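Conserved protein with 2 CBS domains (Pyrobaculum aerophilum, PDB 2RIH) binds AMP through a paired CBS-domain (Bateman) module and may thereby sense adenine nucleotides in this hyperthermophilic archaeon. Local coordinates at residues A[25-30]-A[57-62]; A[48-53]-A[103-108]. All coordinates share one frame; numbering follows the deposited sequence.

Contact 1. Residues A[25-30]-A[57-62]. With SO4 (sulfate ion), chain F.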
# COMPACT_ATOMS: atom_id res chain seq x y z
N ARG A 25 -3.80 -15.33 -9.36
CA ARG A 25 -2.84 -15.93 -8.43
C ARG A 25 -1.40 -15.86 -8.95
O ARG A 25 -0.46 -15.80 -8.16
CB ARG A 25 -3.20 -17.39 -8.11
CG ARG A 25 -2.58 -17.87 -6.79
CD ARG A 25 -2.97 -19.28 -6.43
NE ARG A 25 -4.41 -19.53 -6.51
CZ ARG A 25 -5.30 -19.36 -5.53
NH1 ARG A 25 -4.95 -18.90 -4.34
NH2 ARG A 25 -6.58 -19.64 -5.76
N GLU A 26 -1.23 -15.90 -10.28
CA GLU A 26 0.10 -15.73 -10.87
C GLU A 26 0.66 -14.35 -10.52
O GLU A 26 1.82 -14.24 -10.13
CB GLU A 26 0.07 -15.93 -12.39
CG GLU A 26 0.01 -17.40 -12.79
CD GLU A 26 -0.34 -17.62 -14.25
OE1 GLU A 26 -0.63 -16.63 -14.96
OE2 GLU A 26 -0.33 -18.78 -14.69
N VAL A 27 -0.18 -13.33 -10.65
CA VAL A 27 0.19 -11.96 -10.27
C VAL A 27 0.54 -11.89 -8.78
O VAL A 27 1.57 -11.34 -8.41
CB VAL A 27 -0.94 -10.95 -10.58
CG1 VAL A 27 -0.61 -9.56 -9.95
CG2 VAL A 27 -1.16 -10.85 -12.08
N ALA A 28 -0.34 -12.43 -7.95
CA ALA A 28 -0.11 -12.49 -6.50
C ALA A 28 1.20 -13.18 -6.13
O ALA A 28 1.90 -12.72 -5.24
CB ALA A 28 -1.28 -13.19 -5.81
N THR A 29 1.52 -14.27 -6.82
CA THR A 29 2.75 -15.03 -6.57
C THR A 29 3.99 -14.18 -6.87
O THR A 29 4.93 -14.10 -6.05
CB THR A 29 2.78 -16.33 -7.39
OG1 THR A 29 1.67 -17.16 -6.99
CG2 THR A 29 4.10 -17.10 -7.20
N GLU A 30 3.99 -13.52 -8.03
CA GLU A 30 5.13 -12.70 -8.42
C GLU A 30 5.31 -11.48 -7.53
O GLU A 30 6.43 -11.13 -7.18
CB GLU A 30 5.03 -12.29 -9.89
CG GLU A 30 5.05 -13.45 -10.86
CD GLU A 30 6.20 -14.41 -10.64
OE1 GLU A 30 5.95 -15.63 -10.61
OE2 GLU A 30 7.34 -13.94 -10.50
N ARG A 57 -4.11 -4.24 -3.84
CA ARG A 57 -5.43 -3.71 -3.57
C ARG A 57 -6.52 -4.32 -4.45
O ARG A 57 -7.64 -4.56 -3.99
CB ARG A 57 -5.45 -2.20 -3.71
CG ARG A 57 -6.80 -1.63 -3.34
CD ARG A 57 -6.69 -0.31 -2.64
NE ARG A 57 -5.94 -0.42 -1.39
CZ ARG A 57 -5.79 0.57 -0.52
NH1 ARG A 57 -6.37 1.74 -0.74
NH2 ARG A 57 -5.07 0.38 0.56
N ASP A 58 -6.19 -4.56 -5.72
CA ASP A 58 -7.12 -5.21 -6.64
C ASP A 58 -7.32 -6.68 -6.24
O ASP A 58 -8.43 -7.21 -6.31
CB ASP A 58 -6.62 -5.11 -8.08
CG ASP A 58 -6.52 -3.67 -8.57
OD1 ASP A 58 -7.52 -2.91 -8.47
OD2 ASP A 58 -5.44 -3.30 -9.06
N ILE A 59 -6.23 -7.32 -5.84
CA ILE A 59 -6.29 -8.70 -5.35
C ILE A 59 -7.12 -8.78 -4.06
O ILE A 59 -7.89 -9.73 -3.86
CB ILE A 59 -4.86 -9.25 -5.16
CG1 ILE A 59 -4.21 -9.45 -6.55
CG2 ILE A 59 -4.87 -10.56 -4.34
CD1 ILE A 59 -2.70 -9.54 -6.56
N LEU A 60 -6.97 -7.77 -3.19
CA LEU A 60 -7.74 -7.68 -1.96
C LEU A 60 -9.24 -7.70 -2.28
O LEU A 60 -10.01 -8.45 -1.67
CB LEU A 60 -7.37 -6.38 -1.22
CG LEU A 60 -7.96 -6.12 0.17
CD1 LEU A 60 -7.19 -6.90 1.21
CD2 LEU A 60 -7.91 -4.61 0.50
N ARG A 61 -9.64 -6.85 -3.23
CA ARG A 61 -11.04 -6.77 -3.66
C ARG A 61 -11.53 -8.10 -4.24
O ARG A 61 -12.67 -8.51 -4.01
CB ARG A 61 -11.22 -5.65 -4.69
CG ARG A 61 -12.63 -5.57 -5.29
CD ARG A 61 -12.77 -4.42 -6.29
NE ARG A 61 -11.67 -4.37 -7.24
CZ ARG A 61 -11.50 -5.20 -8.27
NH1 ARG A 61 -10.44 -5.05 -9.06
NH2 ARG A 61 -12.37 -6.18 -8.51
N ALA A 62 -10.65 -8.78 -4.98
CA ALA A 62 -10.94 -10.09 -5.57
C ALA A 62 -11.27 -11.12 -4.49
O ALA A 62 -12.23 -11.88 -4.63
CB ALA A 62 -9.73 -10.57 -6.39
S SO4 F . -3.81 3.41 2.69
O1 SO4 F . -4.10 2.65 3.90
O2 SO4 F . -4.00 4.82 2.94
O3 SO4 F . -2.44 3.19 2.29
O4 SO4 F . -4.71 2.98 1.64
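Ile-59 swings CG1 anti to its carbonyl carbon (chi1 -70°) and runs on extended through chi2, which carries CD1 out to the backbone of Ala-28. That single methyl does all the reaching from 57-62. Ile-59 CD1 sits 3.9 Å from Ala-28 CA and 4.0 Å from Ala-28 CB, on the flank of a helix turn where the small alanine lets it come close to the main chain. Val-27 meets the same methyl from the neighbouring position, its CG1 lying 4.0 Å from Ile-59 CD1, with the two side chains crossing at a slant. The pairing is entirely apolar and buried. Val-27 also lies against Ala-39, Leu-41 and Val-54 of the sheet beneath, and Ile-59 shares Val-54.

Away from the packed face, Arg-25 O takes two donors: Thr-29 N continues the helix ladder, while Thr-29 OG1, 2.8 Å from Arg-25 O, comes in from the opposite face of the carbonyl plane.

Arg-57 leaves the other helix in a different direction. Its guanidinium meets a sulfate edge-on, with Arg-57 NH2 2.8 Å from sulfate O4 in the stronger bond, while NH1 makes only a weak one to that oxygen. NE is salt-bridged to Glu-56 of the second subunit, which fixes how the group is turned. Cut back to alanine, this position would probably leave the sulfate without its donor from this subunit and that glutamate without its mate. Gly-37, Ser-118, His-103 and Arg-120 of the second subunit also donate to the anion. All four, like Arg-57, are AMP-binding residues, so the sulfate probably marks a phosphate position. The two helices lying side by side against a small sheet are the hallmark of the CBS domain, here with a nucleotide site at the dimer interface.

Contact 2. Residues A[48-53]-A[103-108]. With SO4 (sulfate ion), chain C; SO4 (sulfate ion), chain D.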
# COMPACT_ATOMS: atom_id res chain seq x y z
N LYS A 48 7.42 -5.14 -23.45
CA LYS A 48 7.87 -3.84 -22.96
C LYS A 48 6.74 -2.83 -22.82
O LYS A 48 6.90 -1.83 -22.13
CB LYS A 48 8.96 -3.27 -23.87
CG LYS A 48 10.26 -4.07 -23.85
CD LYS A 48 11.47 -3.20 -24.17
CE LYS A 48 11.78 -3.15 -25.64
NZ LYS A 48 12.73 -4.23 -26.03
N ARG A 49 5.60 -3.10 -23.47
CA ARG A 49 4.47 -2.18 -23.50
C ARG A 49 3.44 -2.49 -22.41
O ARG A 49 2.81 -3.54 -22.43
CB ARG A 49 3.80 -2.23 -24.88
CG ARG A 49 2.93 -1.01 -25.18
CD ARG A 49 2.39 -1.00 -26.61
NE ARG A 49 1.14 -1.76 -26.74
CZ ARG A 49 1.00 -2.95 -27.32
NH1 ARG A 49 2.04 -3.59 -27.86
NH2 ARG A 49 -0.20 -3.52 -27.37
N PRO A 50 3.27 -1.58 -21.43
CA PRO A 50 2.22 -1.78 -20.41
C PRO A 50 0.81 -1.63 -20.98
O PRO A 50 0.55 -0.71 -21.76
CB PRO A 50 2.47 -0.66 -19.39
CG PRO A 50 3.82 -0.17 -19.66
CD PRO A 50 4.06 -0.36 -21.13
N VAL A 51 -0.08 -2.55 -20.61
CA VAL A 51 -1.49 -2.45 -21.01
C VAL A 51 -2.41 -2.35 -19.80
O VAL A 51 -3.53 -1.86 -19.90
CB VAL A 51 -1.91 -3.61 -21.96
CG1 VAL A 51 -1.08 -3.54 -23.26
CG2 VAL A 51 -1.76 -4.96 -21.28
N ALA A 52 -1.93 -2.78 -18.64
CA ALA A 52 -2.75 -2.76 -17.44
C ALA A 52 -1.88 -2.93 -16.22
O ALA A 52 -0.72 -3.32 -16.32
CB ALA A 52 -3.80 -3.88 -17.50
N VAL A 53 -2.47 -2.63 -15.06
CA VAL A 53 -1.82 -2.85 -13.78
C VAL A 53 -2.76 -3.58 -12.82
O VAL A 53 -3.99 -3.40 -12.88
CB VAL A 53 -1.31 -1.53 -13.14
CG1 VAL A 53 -0.28 -0.87 -14.05
CG2 VAL A 53 -2.47 -0.55 -12.82
N HIS A 103 1.04 3.95 -6.43
CA HIS A 103 2.08 3.56 -7.38
C HIS A 103 1.87 4.31 -8.67
O HIS A 103 0.78 4.79 -8.94
CB HIS A 103 2.01 2.06 -7.69
CG HIS A 103 2.29 1.18 -6.51
ND1 HIS A 103 1.31 0.79 -5.62
CD2 HIS A 103 3.44 0.60 -6.08
CE1 HIS A 103 1.84 0.02 -4.70
NE2 HIS A 103 3.13 -0.10 -4.94
N VAL A 104 2.95 4.43 -9.46
CA VAL A 104 2.87 4.85 -10.85
C VAL A 104 3.82 4.00 -11.66
O VAL A 104 4.89 3.58 -11.17
CB VAL A 104 3.19 6.36 -11.10
CG1 VAL A 104 2.10 7.25 -10.54
CG2 VAL A 104 4.56 6.74 -10.53
N VAL A 105 3.43 3.74 -12.90
CA VAL A 105 4.26 3.01 -13.84
C VAL A 105 5.22 4.01 -14.48
O VAL A 105 4.79 5.04 -15.00
CB VAL A 105 3.39 2.31 -14.90
CG1 VAL A 105 4.25 1.61 -15.95
CG2 VAL A 105 2.47 1.30 -14.23
N VAL A 106 6.53 3.73 -14.40
CA VAL A 106 7.53 4.59 -15.02
C VAL A 106 7.86 4.04 -16.40
O VAL A 106 8.21 2.87 -16.55
CB VAL A 106 8.83 4.68 -14.18
CG1 VAL A 106 9.81 5.65 -14.82
CG2 VAL A 106 8.52 5.11 -12.75
N VAL A 107 7.74 4.89 -17.42
CA VAL A 107 8.04 4.52 -18.79
C VAL A 107 9.04 5.50 -19.39
O VAL A 107 9.26 6.58 -18.83
CB VAL A 107 6.76 4.45 -19.66
CG1 VAL A 107 5.81 3.36 -19.14
CG2 VAL A 107 6.05 5.81 -19.72
N ASN A 108 9.68 5.11 -20.49
CA ASN A 108 10.58 6.00 -21.21
C ASN A 108 9.83 6.71 -22.33
O ASN A 108 8.64 6.46 -22.55
CB ASN A 108 11.81 5.25 -21.73
CG ASN A 108 11.49 4.16 -22.74
OD1 ASN A 108 10.46 4.20 -23.43
ND2 ASN A 108 12.39 3.19 -22.86
S SO4 C . -2.37 0.96 -5.20
O1 SO4 C . -2.98 1.99 -4.37
O2 SO4 C . -1.37 1.58 -6.07
O3 SO4 C . -1.69 -0.04 -4.38
O4 SO4 C . -3.42 0.34 -5.99
S SO4 D . 5.53 -1.20 -2.33
O1 SO4 D . 4.87 -0.03 -1.80
O2 SO4 D . 6.90 -0.86 -2.71
O3 SO4 D . 5.59 -2.24 -1.32
O4 SO4 D . 4.81 -1.69 -3.49
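Val-105 faces Pro-50 and Val-53 where two small sheets pack face to face. Its CB points at the opposing strand, and there the side chain forks. Val-105 CG1, anti to the backbone N (chi1 176°), goes to the proline and stops 4.1 Å from Pro-50 CG. Val-105 CG2, anti to the carbonyl carbon, turns the other way and lies 3.5 Å from Val-53 CG1, a snug methyl-to-methyl contact in which the two side chains run past one another, pointing contrary ways. One valine spans both contact points of strand 50-53. Pro-50 is shared: the same Pro-50 CG also touches Val-107 CG1 at 4.1 Å, so the ring corner rests against two valines that project from the same side of strand 103-107.

The strand axes run 9.5 Å apart and nearly antiparallel, at 168°. That spacing is one of faces meeting through side chains, not of neighbours in a sheet. Strand 50-53 instead bonds to strand 38-43, with a classic beta bulge in which Val-51 and Ala-52 stand opposite Leu-41.

Towards the start of strand 103-107 the chemistry becomes polar. His-103 donates from both ring nitrogens, nearly straight: His-103 ND1 is 2.8 Å from O2 of the sulfate of chain C, and His-103 NE2 2.7 Å from O4 of the sulfate of chain D. With an anion at each nitrogen, the ring is likely to favour the doubly protonated form. Ser-55 and Arg-102 also hold the first sulfate; Ser-118 and Gly-37 of the same chain, with Arg-57 of the second subunit, hold the other. His-103 belongs to both AMP sites, and the imidazole, linking two sulfates here, probably stands between those sites. Two CBS domains joined face to face through their sheets, with nucleotide sites in the cleft between them, make up a Bateman module.

Overall arrangement
Both contacts are buried and apolar where they touch, and their centres lie about 17 Å apart. They use opposite faces of strand 50-55: Val-54 underlies the helices of contact 1, whereas Val-53 looks across to the second CBS domain in contact 2. Helix 56-64 follows that strand directly, so the two meet where Asp-58 packs against the Val-53 carbonyl. Contact 1 joins helix to helix inside one domain, close to the dimer interface; contact 2 joins strand to strand between domains, nearer the middle of the chain. Each carries an anion binder at its margin, Arg-57 in one and His-103 in the other, both belonging to AMP sites; the sulfate held by Arg-57 is gripped by both subunits.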